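Local coordinates for putrescine aminotransferase (Halomonas elongata DSM 2581, PDB 6GWI), which probably transfers amino groups from amines such as putrescine to carbonyl acceptors, using bound pyridoxal-5'-phosphate as cofactor in the manner of class-III aminotransferases, at residues B[55-60]-B[257-262]; B[224-227]-B[231-234]; B[373-378]-B[423-428]. All blocks are in the same frame, centred on the assembly; numbering follows the deposited sequence.

Interaction 1 of 3, residues B[55-60]-B[257-262]; sequences GLWCVN and EVICGF. With PLP (pyridoxal-5'-phosphate), chain D.
Apolar packing joins W57 to I259 by a CH-pi contact: I259 CD1 lies 3.5 Å from the centroid of the five-membered ring of the indole, 13° off the ring normal and therefore squarely over the face. The isoleucine reaches it with CG1 anti to its carbonyl carbon (chi1 -82°) and an extended second torsion, while its other branch, CG2, sits 3.8 Å from CE3 at the six-membered ring. M376 touches both side chains.

The same methyl, I259 CD1, comes to 3.1 Å of the cofactor oxygen PLP O3, wedged between indole and ligand. V258 is turned to the pyridine ring instead: its CB is 3.5 Å from PLP N1, and its CG1 and CG2 lie against the C4 and N1 regions of the ring.

Polar links complete the contact. One water donates hydrogen bonds to both backbone carbonyls, W57 O and I259 O, each at 2.7 Å, tying together two acceptors that could not bond to each other. Farther along, N60 ND2 approaches F262 O to 2.9 Å, while N60 OD1 takes a weak hydrogen bond from R264. Within 257-262, G261 N donates to E257 O across 2.9 Å, closing the turn of helical backbone that presents V258 and I259; the E257 carboxylate is gripped by the backbone amides of G270 and S271. K285 of the pocket touches C58 and V258, and Y81 of the second subunit packs on L56, C58 and V59.

Residues just beyond a strand end, pressed onto the cofactor ring next to D256, are characteristic of the pyridoxal-phosphate site in fold-type I aminotransferases.

Interaction 2 of 3, residues B[224-227]-B[231-234]; sequences PVQG and AIMP
P224 meets P234 through its backbone, the carbonyl O lying 3.9 Å from P234 CD; that oxygen also accepts a hydrogen bond from W239. At V225 the two methyls divide the work. CG1, anti to the backbone N (chi1 170°), rests against the carbonyl of I232 and lies 4.0 Å from M233 CG, whereas CG2 is 4.2 Å from P234 CD, the two side chains crossing at about a right angle. Q226 forms the single antiparallel, hydrogen-bonded bridge of the contact with I232: I232 N donates to Q226 O at 3.0 Å, in the carbonyl plane, but the return bond from Q226 N to I232 O is weak at 3.5 Å. The side-chain amide of Q226 passes by I232, Q226 OE1 lying 4.1 Å from I232 CB, while NE2 is bonded to Q182 OE1. G227 adds a last backbone bond beyond the bridge, its O receiving A231 N at 3.0 Å with the donor tilted 21° from the carbonyl plane; E223 holds G227 N.

Main-chain bonds therefore fix the shape of this loop next to the cofactor pocket, and side chains add apolar packing at its P224 end. Buried Q226 OE1 has no polar partner in the model, which leaves its amide secured through NE2.

Interaction 3 of 3, residues B[373-378]-B[423-428]; sequences LGLMGA and PPLVIR
L375 and P423 are the closest backbone positions, their CA atoms 6.5 Å apart, where a tight two-residue hairpin loop, closed by reciprocal hydrogen bonds between L373 and M376, meets a type I turn running from P424 to I427.

L375 carries the hairpin's side of the contact. With CG anti to the carbonyl carbon (chi1 -71°), its CD1 is brought to 3.7 Å from L425 CA and 3.8 Å from L425 CD2, and it also reaches I427 CG2 at 4.2 Å. L425 turns back to meet it: CD2 sits near both CD1 and CB of L375. In I427 the touching branch, CG2, stands between the backbone N and the carbonyl carbon. P423 meets the backbone of L375 instead, its ring carbon CD lying 3.3 Å from L375 O.

The bonds spanning the two segments run through a third residue. R264 NH1 donates to both L375 O and P423 O, so one guanidinium nitrogen joins the hairpin to the proline loop. V346 of helix 342-359 touches both leucines, and L354 adds to the cover of L375.

Hairpin, loop and helix together form apolar packing in the C-terminal alpha/beta part of the aminotransferase fold, where the antiparallel sheet holding strands 367-373 and 376-381 lies beside its helices and R428 stands at the N-cap position of helix 429-450.

Overall arrangement
All three contacts are buried, but their surroundings differ. Interaction 1 lies nearest the centre of the chain and is the one that touches the cofactor, combining aromatic packing with a bridging water. Interaction 2, in the loop after strand 217-222, relies on main-chain hydrogen bonds; interaction 3, farthest from the centre, is apolar packing between a hairpin and a proline-rich turn. M376 links them: its CE lies against I259 CG2 (3.7 Å), and its SD against V225 and A231. L425 of interaction 3 packs on N60 and F262, and G227 of interaction 2 adjoins W57 and I259. The antiparallel sheet is thereby joined to the cofactor-binding loops.

Interaction 1 of 3, residues B[55-60]-B[257-262]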
ATOM      1  N   GLY B  55      -6.182  -9.571  15.581  1.00 26.76           N
ATOM      2  CA  GLY B  55      -5.008  -9.050  14.914  1.00 30.28           C
ATOM      3  C   GLY B  55      -4.955  -7.542  15.022  1.00 24.97           C
ATOM      4  O   GLY B  55      -4.407  -7.003  15.987  1.00 21.85           O
ATOM      5  N   LEU B  56      -5.521  -6.847  14.017  1.00 21.92           N
ATOM      6  CA  LEU B  56      -5.703  -5.392  14.038  1.00 27.70           C
ATOM      7  C   LEU B  56      -7.030  -5.078  13.329  1.00 26.57           C
ATOM      8  O   LEU B  56      -7.076  -4.507  12.240  1.00 27.59           O
ATOM      9  CB  LEU B  56      -4.518  -4.675  13.385  1.00 23.47           C
ATOM     10  CG  LEU B  56      -4.394  -3.163  13.586  1.00 24.72           C
ATOM     11  CD1 LEU B  56      -4.289  -2.800  15.058  1.00 20.93           C
ATOM     12  CD2 LEU B  56      -3.187  -2.619  12.822  1.00 29.00           C
ATOM     13  N   TRP B  57      -8.135  -5.459  13.970  1.00 27.87           N
ATOM     14  CA  TRP B  57      -9.497  -5.289  13.473  1.00 23.95           C
ATOM     15  C   TRP B  57      -9.799  -6.099  12.215  1.00 29.42           C
ATOM     16  O   TRP B  57     -10.729  -5.753  11.477  1.00 26.93           O
ATOM     17  CB  TRP B  57      -9.839  -3.826  13.137  1.00 27.48           C
ATOM     18  CG  TRP B  57      -9.433  -2.750  14.090  1.00 26.58           C
ATOM     19  CD1 TRP B  57      -8.199  -2.179  14.206  1.00 27.82           C
ATOM     20  CD2 TRP B  57     -10.282  -2.058  15.013  1.00 23.56           C
ATOM     21  NE1 TRP B  57      -8.222  -1.191  15.160  1.00 27.20           N
ATOM     22  CE2 TRP B  57      -9.489  -1.097  15.671  1.00 21.54           C
ATOM     23  CE3 TRP B  57     -11.636  -2.164  15.354  1.00 21.67           C
ATOM     24  CZ2 TRP B  57     -10.001  -0.254  16.655  1.00 34.94           C
ATOM     25  CZ3 TRP B  57     -12.141  -1.324  16.332  1.00 26.07           C
ATOM     26  CH2 TRP B  57     -11.325  -0.382  16.970  1.00 29.46           C
ATOM     27  N   CYS B  58      -9.045  -7.159  11.915  1.00 23.49           N
ATOM     28  CA  CYS B  58      -9.112  -7.744  10.579  1.00 21.38           C
ATOM     29  C   CYS B  58      -9.305  -9.254  10.513  1.00 26.32           C
ATOM     30  O   CYS B  58      -9.824  -9.725   9.497  1.00 30.36           O
ATOM     31  CB  CYS B  58      -7.849  -7.377   9.781  1.00 24.27           C
ATOM     32  SG  CYS B  58      -6.314  -7.830  10.589  1.00 23.35           S
ATOM     33  N   VAL B  59      -8.927 -10.027  11.534  1.00 23.58           N
ATOM     34  CA  VAL B  59      -8.997 -11.486  11.447  1.00 27.20           C
ATOM     35  C   VAL B  59     -10.404 -11.962  11.801  1.00 21.14           C
ATOM     36  O   VAL B  59     -10.632 -12.540  12.870  1.00 25.32           O
ATOM     37  CB  VAL B  59      -7.940 -12.152  12.351  1.00 41.48           C
ATOM     38  CG1 VAL B  59      -7.907 -13.657  12.111  1.00 36.14           C
ATOM     39  CG2 VAL B  59      -6.557 -11.538  12.111  1.00 37.37           C
ATOM     40  N   ASN B  60     -11.352 -11.746  10.886  1.00 27.89           N
ATOM     41  CA  ASN B  60     -12.758 -11.964  11.211  1.00 31.34           C
ATOM     42  C   ASN B  60     -13.081 -13.445  11.368  1.00 34.02           C
ATOM     43  O   ASN B  60     -13.815 -13.829  12.285  1.00 29.74           O
ATOM     44  CB  ASN B  60     -13.640 -11.335  10.133  1.00 33.80           C
ATOM     45  CG  ASN B  60     -13.666  -9.820  10.212  1.00 30.72           C
ATOM     46  OD1 ASN B  60     -13.011  -9.218  11.066  1.00 30.57           O
ATOM     47  ND2 ASN B  60     -14.430  -9.196   9.325  1.00 32.32           N
ATOM     48  N   GLU B 257     -14.894   2.147   4.991  1.00 24.58           N
ATOM     49  CA  GLU B 257     -15.370   0.875   5.517  1.00 21.69           C
ATOM     50  C   GLU B 257     -14.233  -0.081   5.860  1.00 22.86           C
ATOM     51  O   GLU B 257     -14.451  -1.294   5.944  1.00 25.48           O
ATOM     52  CB  GLU B 257     -16.311   0.210   4.511  1.00 25.87           C
ATOM     53  CG  GLU B 257     -17.589   0.969   4.255  1.00 24.62           C
ATOM     54  CD  GLU B 257     -18.629   0.724   5.326  1.00 26.93           C
ATOM     55  OE1 GLU B 257     -18.357  -0.057   6.265  1.00 23.44           O
ATOM     56  OE2 GLU B 257     -19.726   1.309   5.225  1.00 31.76           O
ATOM     57  N   VAL B 258     -13.017   0.438   6.036  1.00 23.53           N
ATOM     58  CA  VAL B 258     -11.859  -0.429   6.235  1.00 17.32           C
ATOM     59  C   VAL B 258     -12.026  -1.279   7.490  1.00 22.19           C
ATOM     60  O   VAL B 258     -11.637  -2.454   7.510  1.00 24.04           O
ATOM     61  CB  VAL B 258     -10.572   0.416   6.270  1.00 21.26           C
ATOM     62  CG1 VAL B 258      -9.382  -0.410   6.739  1.00 22.58           C
ATOM     63  CG2 VAL B 258     -10.299   0.990   4.883  1.00 23.58           C
ATOM     64  N   ILE B 259     -12.588  -0.710   8.557  1.00 18.68           N
ATOM     65  CA  ILE B 259     -12.869  -1.484   9.766  1.00 23.44           C
ATOM     66  C   ILE B 259     -14.295  -2.028   9.778  1.00 22.44           C
ATOM     67  O   ILE B 259     -14.516  -3.182  10.153  1.00 27.57           O
ATOM     68  CB  ILE B 259     -12.595  -0.631  11.024  1.00 19.58           C
ATOM     69  CG1 ILE B 259     -11.099  -0.653  11.351  1.00 21.29           C
ATOM     70  CG2 ILE B 259     -13.418  -1.139  12.212  1.00 66.14           C
ATOM     71  CD1 ILE B 259     -10.698   0.223  12.528  1.00 23.76           C
ATOM     72  N   CYS B 260     -15.285  -1.207   9.414  1.00 25.39           N
ATOM     73  CA  CYS B 260     -16.681  -1.599   9.576  1.00 28.56           C
ATOM     74  C   CYS B 260     -17.131  -2.630   8.551  1.00 26.19           C
ATOM     75  O   CYS B 260     -18.167  -3.272   8.752  1.00 31.43           O
ATOM     76  CB  CYS B 260     -17.587  -0.368   9.477  1.00 29.89           C
ATOM     77  SG  CYS B 260     -17.308   0.878  10.758  1.00 38.25           S
ATOM     78  N   GLY B 261     -16.383  -2.817   7.471  1.00 33.63           N
ATOM     79  CA  GLY B 261     -16.810  -3.746   6.448  1.00 37.60           C
ATOM     80  C   GLY B 261     -16.735  -5.189   6.911  1.00 33.63           C
ATOM     81  O   GLY B 261     -15.918  -5.562   7.753  1.00 29.11           O
ATOM     82  N   PHE B 262     -17.630  -6.007   6.352  1.00 29.87           N
ATOM     83  CA  PHE B 262     -17.512  -7.467   6.389  1.00 34.44           C
ATOM     84  C   PHE B 262     -17.793  -8.048   7.776  1.00 25.18           C
ATOM     85  O   PHE B 262     -17.118  -8.972   8.230  1.00 23.05           O
ATOM     86  CB  PHE B 262     -16.139  -7.884   5.851  1.00 18.55           C
ATOM     87  CG  PHE B 262     -15.854  -7.311   4.487  1.00 20.06           C
ATOM     88  CD1 PHE B 262     -16.526  -7.791   3.374  1.00 19.22           C
ATOM     89  CD2 PHE B 262     -14.967  -6.259   4.323  1.00 19.99           C
ATOM     90  CE1 PHE B 262     -16.301  -7.254   2.123  1.00 19.50           C
ATOM     91  CE2 PHE B 262     -14.736  -5.718   3.072  1.00 21.42           C
ATOM     92  CZ  PHE B 262     -15.404  -6.219   1.970  1.00 23.76           C
TER
HETATM   93  N1  PLP D 501      -9.200   3.519   7.183  1.00 27.25           N
HETATM   94  C2  PLP D 501      -9.609   3.046   8.412  1.00 25.75           C
HETATM   95  C2A PLP D 501     -10.980   3.395   8.928  1.00 19.04           C
HETATM   96  C3  PLP D 501      -8.754   2.246   9.166  1.00 28.49           C
HETATM   97  O3  PLP D 501      -9.182   1.787  10.384  1.00 22.72           O
HETATM   98  C4  PLP D 501      -7.483   1.905   8.690  1.00 32.11           C
HETATM   99  C4A PLP D 501      -6.892   0.599   9.152  1.00 33.98           C
HETATM  100  C5  PLP D 501      -7.083   2.403   7.446  1.00 27.59           C
HETATM  101  C6  PLP D 501      -7.945   3.203   6.702  1.00 29.53           C
HETATM  102  C5A PLP D 501      -5.718   2.091   6.873  1.00 23.92           C
HETATM  103  O4P PLP D 501      -5.640   0.781   6.361  1.00 22.66           O
HETATM  104  P   PLP D 501      -4.181   0.143   6.118  1.00 21.27           P
HETATM  105  O1P PLP D 501      -3.414   1.008   5.147  1.00 19.43           O
HETATM  106  O2P PLP D 501      -4.341  -1.259   5.580  1.00 22.77           O
HETATM  107  O3P PLP D 501      -3.446   0.093   7.432  1.00 16.68           O
HETATM  108  O   HOH W   1     -13.394  -5.213  11.514  1.00 22.79           O

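Interaction 2 of 3, residues B[224-227]-B[231-234]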
ATOM      1  N   PRO B 224     -18.168   5.139   9.280  1.00 23.88           N
ATOM      2  CA  PRO B 224     -19.499   5.013   9.903  1.00 32.31           C
ATOM      3  C   PRO B 224     -19.419   4.984  11.419  1.00 29.90           C
ATOM      4  O   PRO B 224     -20.188   5.666  12.108  1.00 29.58           O
ATOM      5  CB  PRO B 224     -20.036   3.698   9.324  1.00 32.21           C
ATOM      6  CG  PRO B 224     -19.318   3.542   8.024  1.00 27.61           C
ATOM      7  CD  PRO B 224     -17.938   4.096   8.262  1.00 22.84           C
ATOM      8  N   VAL B 225     -18.475   4.211  11.945  1.00 27.06           N
ATOM      9  CA  VAL B 225     -18.093   4.228  13.350  1.00 30.63           C
ATOM     10  C   VAL B 225     -16.578   4.373  13.395  1.00 31.58           C
ATOM     11  O   VAL B 225     -15.866   3.650  12.689  1.00 21.33           O
ATOM     12  CB  VAL B 225     -18.535   2.949  14.085  1.00 35.78           C
ATOM     13  CG1 VAL B 225     -17.917   2.886  15.469  1.00 33.10           C
ATOM     14  CG2 VAL B 225     -20.049   2.888  14.172  1.00 45.79           C
ATOM     15  N   GLN B 226     -16.089   5.301  14.215  1.00 28.30           N
ATOM     16  CA  GLN B 226     -14.654   5.543  14.322  1.00 28.60           C
ATOM     17  C   GLN B 226     -13.982   4.395  15.070  1.00 31.39           C
ATOM     18  O   GLN B 226     -14.366   4.071  16.200  1.00 28.40           O
ATOM     19  CB  GLN B 226     -14.402   6.867  15.037  1.00 34.96           C
ATOM     20  CG  GLN B 226     -14.808   8.094  14.242  1.00 42.45           C
ATOM     21  CD  GLN B 226     -15.004   9.310  15.128  1.00 38.88           C
ATOM     22  OE1 GLN B 226     -16.127   9.628  15.521  1.00 33.53           O
ATOM     23  NE2 GLN B 226     -13.912   9.989  15.456  1.00 31.20           N
ATOM     24  N   GLY B 227     -12.976   3.784  14.445  1.00 24.28           N
ATOM     25  CA  GLY B 227     -12.287   2.651  15.031  1.00 27.20           C
ATOM     26  C   GLY B 227     -11.057   3.028  15.831  1.00 32.61           C
ATOM     27  O   GLY B 227     -11.087   3.030  17.066  1.00 25.16           O
ATOM     28  N   ALA B 231     -13.396   3.472  18.962  1.00 35.59           N
ATOM     29  CA  ALA B 231     -14.661   2.746  18.832  1.00 30.56           C
ATOM     30  C   ALA B 231     -15.836   3.625  19.261  1.00 29.07           C
ATOM     31  O   ALA B 231     -16.609   3.295  20.161  1.00 28.43           O
ATOM     32  CB  ALA B 231     -14.631   1.445  19.639  1.00 24.48           C
ATOM     33  N   ILE B 232     -15.950   4.766  18.593  1.00 30.50           N
ATOM     34  CA  ILE B 232     -16.900   5.807  18.964  1.00 39.30           C
ATOM     35  C   ILE B 232     -18.122   5.651  18.069  1.00 41.23           C
ATOM     36  O   ILE B 232     -18.121   6.077  16.912  1.00 48.83           O
ATOM     37  CB  ILE B 232     -16.282   7.202  18.838  1.00 35.40           C
ATOM     38  CG1 ILE B 232     -15.018   7.283  19.694  1.00 33.35           C
ATOM     39  CG2 ILE B 232     -17.290   8.270  19.248  1.00 32.96           C
ATOM     40  CD1 ILE B 232     -14.262   8.568  19.544  1.00 30.56           C
ATOM     41  N   MET B 233     -19.166   5.035  18.598  1.00 39.94           N
ATOM     42  CA  MET B 233     -20.438   4.996  17.888  1.00 34.48           C
ATOM     43  C   MET B 233     -21.150   6.332  18.059  1.00 34.09           C
ATOM     44  O   MET B 233     -21.257   6.829  19.186  1.00 37.68           O
ATOM     45  CB  MET B 233     -21.309   3.861  18.411  1.00 45.38           C
ATOM     46  CG  MET B 233     -20.649   2.496  18.315  1.00 48.98           C
ATOM     47  SD  MET B 233     -20.238   1.810  19.928  1.00 45.48           S
ATOM     48  CE  MET B 233     -19.061   0.537  19.475  1.00 46.58           C
ATOM     49  N   PRO B 234     -21.639   6.945  16.986  1.00 35.14           N
ATOM     50  CA  PRO B 234     -22.289   8.248  17.118  1.00 31.31           C
ATOM     51  C   PRO B 234     -23.682   8.099  17.698  1.00 29.76           C
ATOM     52  O   PRO B 234     -24.243   6.993  17.714  1.00 30.52           O
ATOM     53  CB  PRO B 234     -22.338   8.763  15.673  1.00 31.34           C
ATOM     54  CG  PRO B 234     -22.452   7.525  14.858  1.00 36.73           C
ATOM     55  CD  PRO B 234     -21.652   6.466  15.588  1.00 34.15           C
TER

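Interaction 3 of 3, residues B[373-378]-B[423-428]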
ATOM      1  N   LEU B 373     -21.451  -2.389  19.595  1.00 36.24           N
ATOM      2  CA  LEU B 373     -22.298  -2.545  18.419  1.00 36.94           C
ATOM      3  C   LEU B 373     -21.701  -3.682  17.608  1.00 34.02           C
ATOM      4  O   LEU B 373     -20.510  -3.647  17.283  1.00 38.52           O
ATOM      5  CB  LEU B 373     -22.364  -1.257  17.597  1.00 37.50           C
ATOM      6  CG  LEU B 373     -23.170  -1.323  16.297  1.00 42.95           C
ATOM      7  CD1 LEU B 373     -24.609  -1.754  16.559  1.00 40.75           C
ATOM      8  CD2 LEU B 373     -23.138   0.015  15.575  1.00 36.03           C
ATOM      9  N   GLY B 374     -22.515  -4.680  17.282  1.00 26.94           N
ATOM     10  CA  GLY B 374     -21.952  -5.887  16.704  1.00 32.00           C
ATOM     11  C   GLY B 374     -20.880  -6.433  17.624  1.00 33.10           C
ATOM     12  O   GLY B 374     -21.105  -6.624  18.824  1.00 30.96           O
ATOM     13  N   LEU B 375     -19.695  -6.694  17.076  1.00 44.75           N
ATOM     14  CA  LEU B 375     -18.552  -7.139  17.870  1.00 43.16           C
ATOM     15  C   LEU B 375     -17.464  -6.067  17.933  1.00 35.72           C
ATOM     16  O   LEU B 375     -16.270  -6.356  17.832  1.00 26.16           O
ATOM     17  CB  LEU B 375     -18.000  -8.455  17.328  1.00 47.66           C
ATOM     18  CG  LEU B 375     -18.904  -9.668  17.586  1.00 39.31           C
ATOM     19  CD1 LEU B 375     -18.378 -10.905  16.874  1.00 30.34           C
ATOM     20  CD2 LEU B 375     -19.071  -9.952  19.081  1.00 25.22           C
ATOM     21  N   MET B 376     -17.877  -4.815  18.117  1.00 30.84           N
ATOM     22  CA  MET B 376     -16.994  -3.722  18.502  1.00 24.98           C
ATOM     23  C   MET B 376     -17.502  -3.183  19.830  1.00 24.51           C
ATOM     24  O   MET B 376     -18.702  -2.928  19.975  1.00 29.91           O
ATOM     25  CB  MET B 376     -16.972  -2.606  17.453  1.00 26.09           C
ATOM     26  CG  MET B 376     -16.000  -1.467  17.769  1.00 31.70           C
ATOM     27  SD  MET B 376     -16.093  -0.071  16.620  1.00 36.46           S
ATOM     28  CE  MET B 376     -15.817  -0.882  15.046  1.00 34.94           C
ATOM     29  N   GLY B 377     -16.602  -3.008  20.793  1.00 31.37           N
ATOM     30  CA  GLY B 377     -16.994  -2.539  22.104  1.00 30.47           C
ATOM     31  C   GLY B 377     -15.944  -1.617  22.686  1.00 35.07           C
ATOM     32  O   GLY B 377     -14.779  -1.627  22.283  1.00 36.24           O
ATOM     33  N   ALA B 378     -16.384  -0.809  23.649  1.00 31.91           N
ATOM     34  CA  ALA B 378     -15.491   0.128  24.313  1.00 25.75           C
ATOM     35  C   ALA B 378     -15.938   0.349  25.750  1.00 24.97           C
ATOM     36  O   ALA B 378     -17.124   0.244  26.074  1.00 35.84           O
ATOM     37  CB  ALA B 378     -15.438   1.469  23.572  1.00 24.40           C
ATOM     38  N   PRO B 423     -13.077  -8.476  18.552  1.00 22.13           N
ATOM     39  CA  PRO B 423     -12.630  -9.875  18.457  1.00 31.46           C
ATOM     40  C   PRO B 423     -13.014 -10.490  17.125  1.00 39.41           C
ATOM     41  O   PRO B 423     -13.817  -9.917  16.372  1.00 27.59           O
ATOM     42  CB  PRO B 423     -13.363 -10.563  19.621  1.00 25.36           C
ATOM     43  CG  PRO B 423     -14.554  -9.703  19.888  1.00 28.80           C
ATOM     44  CD  PRO B 423     -14.150  -8.295  19.547  1.00 26.59           C
ATOM     45  N   PRO B 424     -12.449 -11.651  16.790  1.00 24.58           N
ATOM     46  CA  PRO B 424     -12.878 -12.346  15.572  1.00 22.78           C
ATOM     47  C   PRO B 424     -14.378 -12.580  15.582  1.00 23.32           C
ATOM     48  O   PRO B 424     -14.990 -12.793  16.630  1.00 23.73           O
ATOM     49  CB  PRO B 424     -12.094 -13.663  15.618  1.00 23.06           C
ATOM     50  CG  PRO B 424     -10.861 -13.320  16.403  1.00 25.49           C
ATOM     51  CD  PRO B 424     -11.318 -12.334  17.446  1.00 24.81           C
ATOM     52  N   LEU B 425     -14.977 -12.516  14.394  1.00 26.97           N
ATOM     53  CA  LEU B 425     -16.423 -12.666  14.292  1.00 24.70           C
ATOM     54  C   LEU B 425     -16.879 -14.094  14.548  1.00 26.93           C
ATOM     55  O   LEU B 425     -18.085 -14.323  14.691  1.00 28.84           O
ATOM     56  CB  LEU B 425     -16.892 -12.203  12.915  1.00 24.98           C
ATOM     57  CG  LEU B 425     -16.444 -10.794  12.514  1.00 27.20           C
ATOM     58  CD1 LEU B 425     -17.170 -10.361  11.253  1.00 31.06           C
ATOM     59  CD2 LEU B 425     -16.657  -9.771  13.633  1.00 25.82           C
ATOM     60  N   VAL B 426     -15.953 -15.050  14.618  1.00 44.44           N
ATOM     61  CA  VAL B 426     -16.282 -16.436  14.924  1.00 30.98           C
ATOM     62  C   VAL B 426     -16.033 -16.763  16.393  1.00 33.23           C
ATOM     63  O   VAL B 426     -15.995 -17.939  16.767  1.00 33.15           O
ATOM     64  CB  VAL B 426     -15.506 -17.402  14.014  1.00 28.98           C
ATOM     65  CG1 VAL B 426     -15.838 -17.132  12.554  1.00 43.37           C
ATOM     66  CG2 VAL B 426     -14.004 -17.296  14.263  1.00 27.15           C
ATOM     67  N   ILE B 427     -15.854 -15.742  17.237  1.00 40.42           N
ATOM     68  CA  ILE B 427     -15.625 -15.987  18.654  1.00 35.13           C
ATOM     69  C   ILE B 427     -16.819 -16.731  19.229  1.00 42.08           C
ATOM     70  O   ILE B 427     -17.976 -16.456  18.885  1.00 35.33           O
ATOM     71  CB  ILE B 427     -15.372 -14.661  19.391  1.00 31.18           C
ATOM     72  CG1 ILE B 427     -14.929 -14.927  20.833  1.00 34.67           C
ATOM     73  CG2 ILE B 427     -16.625 -13.787  19.376  1.00 34.97           C
ATOM     74  CD1 ILE B 427     -14.457 -13.683  21.581  1.00 32.21           C
ATOM     75  N   ARG B 428     -16.544 -17.678  20.117  1.00 47.29           N
ATOM     76  CA  ARG B 428     -17.607 -18.449  20.736  1.00 41.37           C
ATOM     77  C   ARG B 428     -18.124 -17.721  21.973  1.00 33.66           C
ATOM     78  O   ARG B 428     -17.462 -16.845  22.534  1.00 30.08           O
ATOM     79  CB  ARG B 428     -17.114 -19.841  21.135  1.00 40.68           C
ATOM     80  CG  ARG B 428     -16.991 -20.835  19.993  1.00 53.46           C
ATOM     81  CD  ARG B 428     -16.547 -22.193  20.516  1.00 86.90           C
ATOM     82  NE  ARG B 428     -17.216 -23.300  19.839  1.00 96.76           N
ATOM     83  CZ  ARG B 428     -18.477 -23.662  20.060  1.00100.06           C
ATOM     84  NH1 ARG B 428     -19.220 -22.999  20.936  1.00 96.34           N
ATOM     85  NH2 ARG B 428     -18.999 -24.687  19.399  1.00 94.56           N
TER